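Local atomic coordinates of Poly(A) RNA polymerase protein 2 (Saccharomyces cerevisiae, PDB entry 3NYB), a protein that adds poly(A) tails to RNA as the nucleotidyltransferase subunit of the TRAMP RNA surveillance complex, probably marking transcripts for processing or decay. Residues 48-57 with 98-108; 57-67 with 80-88. The protein carries 1 engineered substitution. All blocks are in the same frame, centred on the assembly; numbering follows the deposited sequence.

Interaction 1 of 2, residues 48-57 with 98-108; sequences TIREAVKQLW and SLASHLKKKNL
The imidazole of H102 takes a methyl of L56 over one face and the amide of Q55 at its edge, and the contact is built round it. With CG anti to the backbone N (chi1 -179°), the ring leaves helix 98-105 and reaches across to A52, Q55 and L56. One branch of L56 lies over a ring face, CD2 3.8 Å from the centroid, a CH-pi contact made as the two side chains slide past each other in opposite directions. The CE1 corner of the ring points edge-on at A52 O and Q55 NE2. Q55 comes in at about a right angle, its amide plane turned 74° from the imidazole. At its far end the extended Q55 side chain meets a bent K106 coming from the opposite direction, and K106 NZ gives OE1 a weak hydrogen bond of 3.4 Å.

Apolar packing continues away from the ring. L56 CD1 reaches back to L99 CA at 3.8 Å, while L99 CD1 touches V53 CG2 at 4.2 Å. L99 CB meets the W57 indole at its edge, 4.3 Å from CH2, and L56 CB covers a face of that indole. Beyond K106, N107 closes helix 98-105 in a Schellman motif that turns L108 back toward the first helix. L108 CD1 then lands on A52 CB at 3.6 Å, and its CD2 meets the T48 methyl CG2 at 3.9 Å; T48 OG1 is bonded to Q44 O within its own helix.

The helix segments run at 120° to each other, their axes 10.8 Å apart. I49, L99 and L103 reach the sheet strands beneath, so this is a pair of neighbouring helices on one face of a mixed sheet, the layered alpha/beta palm of the nucleotidyltransferase fold.

Interaction 2 of 2, residues 57-67 with 80-88; sequences WPDADLHVFGS and DCVVTSELG
T84 OG1 accepts the backbone N-H of D61 at 2.8 Å, and T84 N returns a bond to D61 O, approaching from above the carbonyl plane. This double link continues the antiparallel ladder of strands 62-65 and 80-83, an edge pair of the palm sheet. D61 OD1 takes L62 N at 3.0 Å through its anti lone pair and also forms a salt bridge with R50. H63 and V82 make the hydrogen-bonded pair, with both bonds lying in the carbonyl planes; L62 with V83 and V64 with C81 are non-hydrogen-bonded pairs.

Beyond the strands, a type I turn runs from W57 to A60, and L87 lies over one face of the W57 indole: L87 CD2 is 3.7 Å from the centroid of the five-membered ring, while L87 CD1 rests over the same face, near W57 CD2. Replacing W57 by an alanine would probably leave both L87 methyls without the flat surface they lie on.

The G66-S67 pair and D80 belong to the GS...DxD signature of the DNA polymerase beta-like nucleotidyltransferases. With CG between the backbone N and the carbonyl carbon (chi1 68°), the F65 ring is folded over D80, whose CB lies 3.7 Å from the ring centroid.

Overall arrangement
Interactions 1 and 2 have centres 13 Å apart in the palm domain and share W57, where the first chain segment of one passes into that of the other. Along the chain, interaction 2 is nested inside the loop closed by interaction 1: helix 36-54 leads into strand 62-65, and strand 79-83 is followed by helix 92-105. The two helices pack against each other on one face of the sheet, one of whose outermost strands, 62-65, pairs with 79-83. Direct ties join the layers: R50 NH2 probably bonds L62 O, and I49 CG2 packs on L62 CD2. Strand 79-83 also pairs with strand 132-137, which connects this edge to the rest of the polymerase palm.

Interaction 1 of 2, residues 48-57 with 98-108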
loop_
_atom_site.group_PDB
_atom_site.type_symbol
_atom_site.label_atom_id
_atom_site.label_comp_id
_atom_site.label_asym_id
_atom_site.label_seq_id
_atom_site.Cartn_x
_atom_site.Cartn_y
_atom_site.Cartn_z
ATOM N N THR A 48 6.407 12.818 26.568
ATOM C CA THR A 48 7.415 12.341 27.504
ATOM C C THR A 48 8.772 12.236 26.810
ATOM O O THR A 48 9.806 12.604 27.363
ATOM C CB THR A 48 7.010 10.973 28.099
ATOM O OG1 THR A 48 5.954 11.152 29.050
ATOM C CG2 THR A 48 8.180 10.310 28.790
ATOM N N ILE A 49 8.772 11.748 25.581
ATOM C CA ILE A 49 10.022 11.638 24.848
ATOM C C ILE A 49 10.544 13.007 24.411
ATOM O O ILE A 49 11.750 13.263 24.463
ATOM C CB ILE A 49 9.890 10.672 23.661
ATOM C CG1 ILE A 49 9.810 9.235 24.192
ATOM C CG2 ILE A 49 11.065 10.819 22.715
ATOM C CD1 ILE A 49 9.140 8.276 23.244
ATOM N N ARG A 50 9.638 13.887 23.993
ATOM C CA ARG A 50 10.016 15.251 23.637
ATOM C C ARG A 50 10.696 15.889 24.835
ATOM O O ARG A 50 11.766 16.493 24.717
ATOM C CB ARG A 50 8.795 16.073 23.220
ATOM C CG ARG A 50 9.103 17.528 22.883
ATOM C CD ARG A 50 7.837 18.344 22.578
ATOM N NE ARG A 50 7.165 17.879 21.369
ATOM C CZ ARG A 50 6.076 17.111 21.365
ATOM N NH1 ARG A 50 5.523 16.723 22.513
ATOM N NH2 ARG A 50 5.534 16.734 20.210
ATOM N N GLU A 51 10.073 15.719 25.995
ATOM C CA GLU A 51 10.579 16.286 27.234
ATOM C C GLU A 51 11.980 15.748 27.544
ATOM O O GLU A 51 12.832 16.476 28.039
ATOM C CB GLU A 51 9.576 16.039 28.371
ATOM C CG GLU A 51 10.035 16.447 29.760
ATOM C CD GLU A 51 10.215 15.258 30.696
ATOM O OE1 GLU A 51 10.348 15.484 31.918
ATOM O OE2 GLU A 51 10.218 14.100 30.217
ATOM N N ALA A 52 12.230 14.487 27.213
ATOM C CA ALA A 52 13.562 13.913 27.407
ATOM C C ALA A 52 14.596 14.490 26.439
ATOM O O ALA A 52 15.790 14.502 26.737
ATOM C CB ALA A 52 13.527 12.395 27.295
ATOM N N VAL A 53 14.139 14.953 25.280
ATOM C CA VAL A 53 15.025 15.552 24.288
ATOM C C VAL A 53 15.387 16.978 24.719
ATOM O O VAL A 53 16.542 17.391 24.644
ATOM C CB VAL A 53 14.380 15.548 22.884
ATOM C CG1 VAL A 53 15.246 16.295 21.886
ATOM C CG2 VAL A 53 14.143 14.107 22.409
ATOM N N LYS A 54 14.393 17.716 25.195
ATOM C CA LYS A 54 14.624 19.040 25.744
ATOM C C LYS A 54 15.789 19.014 26.729
ATOM O O LYS A 54 16.580 19.952 26.785
ATOM C CB LYS A 54 13.365 19.554 26.445
ATOM C CG LYS A 54 12.184 19.858 25.523
ATOM C CD LYS A 54 12.589 20.768 24.386
ATOM C CE LYS A 54 11.526 21.828 24.110
ATOM N NZ LYS A 54 10.151 21.263 24.085
ATOM N N GLN A 55 15.897 17.940 27.501
ATOM C CA GLN A 55 16.953 17.823 28.507
ATOM C C GLN A 55 18.367 17.866 27.940
ATOM O O GLN A 55 19.283 18.340 28.609
ATOM C CB GLN A 55 16.781 16.550 29.330
ATOM C CG GLN A 55 15.708 16.647 30.376
ATOM C CD GLN A 55 15.240 15.294 30.831
ATOM O OE1 GLN A 55 14.366 15.183 31.690
ATOM N NE2 GLN A 55 15.816 14.245 30.251
ATOM N N LEU A 56 18.549 17.336 26.735
ATOM C CA LEU A 56 19.846 17.411 26.060
ATOM C C LEU A 56 19.996 18.742 25.334
ATOM O O LEU A 56 21.037 19.396 25.411
ATOM C CB LEU A 56 20.015 16.279 25.043
ATOM C CG LEU A 56 20.050 14.835 25.537
ATOM C CD1 LEU A 56 20.479 13.914 24.411
ATOM C CD2 LEU A 56 20.972 14.678 26.739
ATOM N N TRP A 57 18.940 19.126 24.624
ATOM C CA TRP A 57 18.935 20.316 23.792
ATOM C C TRP A 57 17.618 21.031 23.998
ATOM O O TRP A 57 16.637 20.715 23.335
ATOM C CB TRP A 57 19.077 19.922 22.321
ATOM C CG TRP A 57 20.207 18.977 22.071
ATOM C CD1 TRP A 57 21.543 19.270 22.111
ATOM C CD2 TRP A 57 20.121 17.592 21.746
ATOM N NE1 TRP A 57 22.289 18.157 21.832
ATOM C CE2 TRP A 57 21.423 17.086 21.598
ATOM C CE3 TRP A 57 19.053 16.694 21.560
ATOM C CZ2 TRP A 57 21.718 15.772 21.276
ATOM C CZ3 TRP A 57 19.333 15.376 21.237
ATOM C CH2 TRP A 57 20.651 14.930 21.096
ATOM N N SER A 98 24.233 10.055 21.578
ATOM C CA SER A 98 23.999 10.746 22.844
ATOM C C SER A 98 22.557 10.601 23.309
ATOM O O SER A 98 22.296 10.381 24.491
ATOM C CB SER A 98 24.349 12.228 22.715
ATOM O OG SER A 98 25.664 12.387 22.223
ATOM N N LEU A 99 21.626 10.747 22.372
ATOM C CA LEU A 99 20.209 10.550 22.645
ATOM C C LEU A 99 19.967 9.111 23.106
ATOM O O LEU A 99 19.235 8.873 24.073
ATOM C CB LEU A 99 19.398 10.826 21.377
ATOM C CG LEU A 99 17.882 10.662 21.451
ATOM C CD1 LEU A 99 17.308 11.297 22.731
ATOM C CD2 LEU A 99 17.226 11.256 20.207
ATOM N N ALA A 100 20.579 8.156 22.404
ATOM C CA ALA A 100 20.471 6.745 22.770
ATOM C C ALA A 100 20.946 6.520 24.187
ATOM O O ALA A 100 20.191 6.061 25.041
ATOM C CB ALA A 100 21.266 5.867 21.805
ATOM N N SER A 101 22.213 6.839 24.428
ATOM C CA SER A 101 22.778 6.710 25.761
ATOM C C SER A 101 21.828 7.287 26.806
ATOM O O SER A 101 21.630 6.702 27.867
ATOM C CB SER A 101 24.119 7.423 25.820
ATOM O OG SER A 101 24.999 6.747 26.670
ATOM N N HIS A 102 21.215 8.419 26.481
ATOM C CA HIS A 102 20.363 9.149 27.424
ATOM C C HIS A 102 19.003 8.463 27.640
ATOM O O HIS A 102 18.510 8.364 28.765
ATOM C CB HIS A 102 20.196 10.596 26.934
ATOM C CG HIS A 102 19.363 11.465 27.828
ATOM N ND1 HIS A 102 18.290 12.194 27.365
ATOM C CD2 HIS A 102 19.464 11.741 29.150
ATOM C CE1 HIS A 102 17.756 12.875 28.364
ATOM N NE2 HIS A 102 18.447 12.613 29.459
ATOM N N LEU A 103 18.395 8.004 26.551
ATOM C CA LEU A 103 17.132 7.283 26.633
ATOM C C LEU A 103 17.257 6.058 27.537
ATOM O O LEU A 103 16.411 5.823 28.402
ATOM C CB LEU A 103 16.663 6.873 25.235
ATOM C CG LEU A 103 15.647 7.785 24.551
ATOM C CD1 LEU A 103 15.608 9.131 25.239
ATOM C CD2 LEU A 103 15.901 7.928 23.051
ATOM N N LYS A 104 18.325 5.289 27.336
ATOM C CA LYS A 104 18.559 4.066 28.090
ATOM C C LYS A 104 18.651 4.382 29.573
ATOM O O LYS A 104 18.004 3.742 30.405
ATOM C CB LYS A 104 19.863 3.414 27.640
ATOM C CG LYS A 104 20.059 3.309 26.132
ATOM C CD LYS A 104 19.931 1.871 25.626
ATOM C CE LYS A 104 21.263 1.128 25.643
ATOM N NZ LYS A 104 21.120 -0.322 25.312
ATOM N N LYS A 105 19.466 5.381 29.881
ATOM C CA LYS A 105 19.708 5.827 31.249
ATOM C C LYS A 105 18.427 6.307 31.951
ATOM O O LYS A 105 18.153 5.935 33.098
ATOM C CB LYS A 105 20.780 6.921 31.230
ATOM C CG LYS A 105 21.194 7.451 32.588
ATOM C CD LYS A 105 22.721 7.462 32.740
ATOM C CE LYS A 105 23.170 8.011 34.096
ATOM N NZ LYS A 105 23.188 9.502 34.155
ATOM N N LYS A 106 17.632 7.108 31.251
ATOM C CA LYS A 106 16.373 7.613 31.797
ATOM C C LYS A 106 15.219 6.592 31.684
ATOM O O LYS A 106 14.075 6.898 32.036
ATOM C CB LYS A 106 15.993 8.937 31.113
ATOM C CG LYS A 106 16.979 10.085 31.317
ATOM C CD LYS A 106 16.640 10.902 32.550
ATOM C CE LYS A 106 15.230 11.481 32.437
ATOM N NZ LYS A 106 14.838 12.400 33.558
ATOM N N ASN A 107 15.523 5.391 31.191
ATOM C CA ASN A 107 14.531 4.306 31.081
ATOM C C ASN A 107 13.369 4.507 30.104
ATOM O O ASN A 107 12.278 3.977 30.326
ATOM C CB ASN A 107 13.973 3.929 32.464
ATOM C CG ASN A 107 14.873 2.975 33.213
ATOM O OD1 ASN A 107 15.052 1.825 32.808
ATOM N ND2 ASN A 107 15.445 3.445 34.322
ATOM N N LEU A 108 13.604 5.248 29.027
ATOM C CA LEU A 108 12.580 5.430 28.010
ATOM C C LEU A 108 12.857 4.518 26.830
ATOM O O LEU A 108 12.148 4.534 25.827
ATOM C CB LEU A 108 12.485 6.893 27.580
ATOM C CG LEU A 108 12.122 7.792 28.765
ATOM C CD1 LEU A 108 12.187 9.266 28.410
ATOM C CD2 LEU A 108 10.751 7.424 29.302
#

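Interaction 2 of 2, residues 57-67 with 80-88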
loop_
_atom_site.group_PDB
_atom_site.type_symbol
_atom_site.label_atom_id
_atom_site.label_comp_id
_atom_site.label_asym_id
_atom_site.label_seq_id
_atom_site.Cartn_x
_atom_site.Cartn_y
_atom_site.Cartn_z
ATOM N N TRP A 57 18.940 19.126 24.624
ATOM C CA TRP A 57 18.935 20.316 23.792
ATOM C C TRP A 57 17.618 21.031 23.998
ATOM O O TRP A 57 16.637 20.715 23.335
ATOM C CB TRP A 57 19.077 19.922 22.321
ATOM C CG TRP A 57 20.207 18.977 22.071
ATOM C CD1 TRP A 57 21.543 19.270 22.111
ATOM C CD2 TRP A 57 20.121 17.592 21.746
ATOM N NE1 TRP A 57 22.289 18.157 21.832
ATOM C CE2 TRP A 57 21.423 17.086 21.598
ATOM C CE3 TRP A 57 19.053 16.694 21.560
ATOM C CZ2 TRP A 57 21.718 15.772 21.276
ATOM C CZ3 TRP A 57 19.333 15.376 21.237
ATOM C CH2 TRP A 57 20.651 14.930 21.096
ATOM N N PRO A 58 17.585 21.987 24.939
ATOM C CA PRO A 58 16.360 22.722 25.285
ATOM C C PRO A 58 15.748 23.471 24.101
ATOM O O PRO A 58 14.570 23.849 24.158
ATOM C CB PRO A 58 16.831 23.699 26.377
ATOM C CG PRO A 58 18.327 23.701 26.266
ATOM C CD PRO A 58 18.682 22.315 25.863
ATOM N N ASP A 59 16.531 23.657 23.042
ATOM C CA ASP A 59 16.040 24.294 21.818
ATOM C C ASP A 59 15.272 23.353 20.876
ATOM O O ASP A 59 14.535 23.807 19.996
ATOM C CB ASP A 59 17.196 24.940 21.054
ATOM C CG ASP A 59 17.710 26.192 21.729
ATOM O OD1 ASP A 59 17.009 26.716 22.627
ATOM O OD2 ASP A 59 18.814 26.651 21.363
ATOM N N ALA A 60 15.445 22.049 21.057
ATOM C CA ALA A 60 14.876 21.074 20.136
ATOM C C ALA A 60 13.407 20.776 20.425
ATOM O O ALA A 60 12.962 20.842 21.568
ATOM C CB ALA A 60 15.693 19.788 20.160
ATOM N N ASP A 61 12.664 20.456 19.370
ATOM C CA ASP A 61 11.285 20.019 19.482
ATOM C C ASP A 61 11.229 18.654 18.809
ATOM O O ASP A 61 12.250 18.138 18.345
ATOM C CB ASP A 61 10.341 21.010 18.784
ATOM C CG ASP A 61 9.030 21.230 19.547
ATOM O OD1 ASP A 61 8.440 20.257 20.075
ATOM O OD2 ASP A 61 8.578 22.397 19.602
ATOM N N LEU A 62 10.037 18.075 18.745
ATOM C CA LEU A 62 9.875 16.721 18.239
ATOM C C LEU A 62 8.516 16.603 17.567
ATOM O O LEU A 62 7.490 16.931 18.166
ATOM C CB LEU A 62 9.980 15.731 19.402
ATOM C CG LEU A 62 9.860 14.229 19.141
ATOM C CD1 LEU A 62 10.977 13.746 18.242
ATOM C CD2 LEU A 62 9.889 13.477 20.461
ATOM N N HIS A 63 8.501 16.140 16.322
ATOM C CA HIS A 63 7.245 16.045 15.588
ATOM C C HIS A 63 7.018 14.692 14.933
ATOM O O HIS A 63 7.939 14.082 14.395
ATOM C CB HIS A 63 7.146 17.165 14.548
ATOM C CG HIS A 63 7.217 18.537 15.141
ATOM N ND1 HIS A 63 6.250 19.026 15.994
ATOM C CD2 HIS A 63 8.144 19.514 15.022
ATOM C CE1 HIS A 63 6.579 20.249 16.371
ATOM N NE2 HIS A 63 7.723 20.568 15.795
ATOM N N VAL A 64 5.779 14.225 14.986
ATOM C CA VAL A 64 5.409 12.982 14.336
ATOM C C VAL A 64 5.198 13.251 12.857
ATOM O O VAL A 64 4.414 14.128 12.505
ATOM C CB VAL A 64 4.075 12.448 14.895
ATOM C CG1 VAL A 64 3.624 11.187 14.121
ATOM C CG2 VAL A 64 4.174 12.186 16.390
ATOM N N PHE A 65 5.878 12.494 11.993
ATOM C CA PHE A 65 5.645 12.567 10.546
ATOM C C PHE A 65 5.397 11.170 9.963
ATOM O O PHE A 65 5.802 10.170 10.544
ATOM C CB PHE A 65 6.857 13.195 9.851
ATOM C CG PHE A 65 8.100 12.329 9.891
ATOM C CD1 PHE A 65 8.388 11.443 8.860
ATOM C CD2 PHE A 65 8.966 12.385 10.972
ATOM C CE1 PHE A 65 9.528 10.641 8.900
ATOM C CE2 PHE A 65 10.105 11.597 11.021
ATOM C CZ PHE A 65 10.389 10.725 9.986
ATOM N N GLY A 66 4.746 11.094 8.810
ATOM C CA GLY A 66 4.631 9.826 8.112
ATOM C C GLY A 66 3.330 9.093 8.370
ATOM O O GLY A 66 2.279 9.710 8.556
ATOM N N SER A 67 3.406 7.766 8.382
ATOM C CA SER A 67 2.230 6.921 8.542
ATOM C C SER A 67 1.304 7.394 9.650
ATOM O O SER A 67 0.087 7.244 9.546
ATOM C CB SER A 67 2.653 5.482 8.815
ATOM O OG SER A 67 3.273 4.925 7.673
ATOM N N ASP A 80 7.231 7.525 13.489
ATOM C CA ASP A 80 8.425 8.272 13.113
ATOM C C ASP A 80 8.419 9.697 13.646
ATOM O O ASP A 80 7.443 10.430 13.472
ATOM C CB ASP A 80 8.563 8.292 11.588
ATOM C CG ASP A 80 8.318 6.929 10.962
ATOM O OD1 ASP A 80 9.132 6.009 11.203
ATOM O OD2 ASP A 80 7.310 6.776 10.233
ATOM N N CYS A 81 9.518 10.091 14.278
ATOM C CA CYS A 81 9.671 11.453 14.775
ATOM C C CYS A 81 10.930 12.119 14.246
ATOM O O CYS A 81 11.958 11.464 14.085
ATOM C CB CYS A 81 9.706 11.446 16.296
ATOM S SG CYS A 81 8.415 10.422 16.999
ATOM N N VAL A 82 10.833 13.423 13.979
ATOM C CA VAL A 82 11.979 14.268 13.646
ATOM C C VAL A 82 12.324 15.148 14.836
ATOM O O VAL A 82 11.428 15.707 15.473
ATOM C CB VAL A 82 11.653 15.260 12.522
ATOM C CG1 VAL A 82 12.755 15.262 11.481
ATOM C CG2 VAL A 82 10.308 14.956 11.899
ATOM N N VAL A 83 13.613 15.304 15.115
ATOM C CA VAL A 83 14.067 16.261 16.124
ATOM C C VAL A 83 14.632 17.494 15.437
ATOM O O VAL A 83 15.381 17.361 14.465
ATOM C CB VAL A 83 15.140 15.656 17.014
ATOM C CG1 VAL A 83 15.659 16.693 17.987
ATOM C CG2 VAL A 83 14.570 14.490 17.758
ATOM N N THR A 84 14.317 18.679 15.976
ATOM C CA THR A 84 14.414 19.943 15.230
ATOM C C THR A 84 15.516 20.971 15.526
ATOM O O THR A 84 15.642 21.941 14.775
ATOM C CB THR A 84 13.070 20.723 15.267
ATOM O OG1 THR A 84 12.523 20.687 16.593
ATOM C CG2 THR A 84 12.065 20.140 14.276
ATOM N N SER A 85 16.302 20.828 16.584
ATOM C CA SER A 85 17.418 21.777 16.714
ATOM C C SER A 85 18.401 21.540 15.571
ATOM O O SER A 85 18.435 20.447 15.010
ATOM C CB SER A 85 18.122 21.651 18.066
ATOM O OG SER A 85 17.600 22.578 18.996
ATOM N N GLU A 86 19.187 22.547 15.208
ATOM C CA GLU A 86 20.194 22.348 14.167
ATOM C C GLU A 86 21.226 21.312 14.615
ATOM O O GLU A 86 22.327 21.653 15.043
ATOM C CB GLU A 86 20.861 23.667 13.743
ATOM C CG GLU A 86 21.120 24.667 14.867
ATOM C CD GLU A 86 21.602 26.020 14.349
ATOM O OE1 GLU A 86 22.616 26.062 13.618
ATOM O OE2 GLU A 86 20.967 27.044 14.678
ATOM N N LEU A 87 20.850 20.040 14.508
ATOM C CA LEU A 87 21.643 18.934 15.036
ATOM C C LEU A 87 21.925 17.900 13.957
ATOM O O LEU A 87 22.635 16.922 14.196
ATOM C CB LEU A 87 20.902 18.254 16.196
ATOM C CG LEU A 87 20.678 19.066 17.476
ATOM C CD1 LEU A 87 19.474 18.538 18.261
ATOM C CD2 LEU A 87 21.939 19.117 18.356
ATOM N N GLY A 88 21.360 18.114 12.774
ATOM C CA GLY A 88 21.480 17.160 11.687
ATOM C C GLY A 88 22.825 17.165 10.981
ATOM O O GLY A 88 23.875 17.322 11.612
#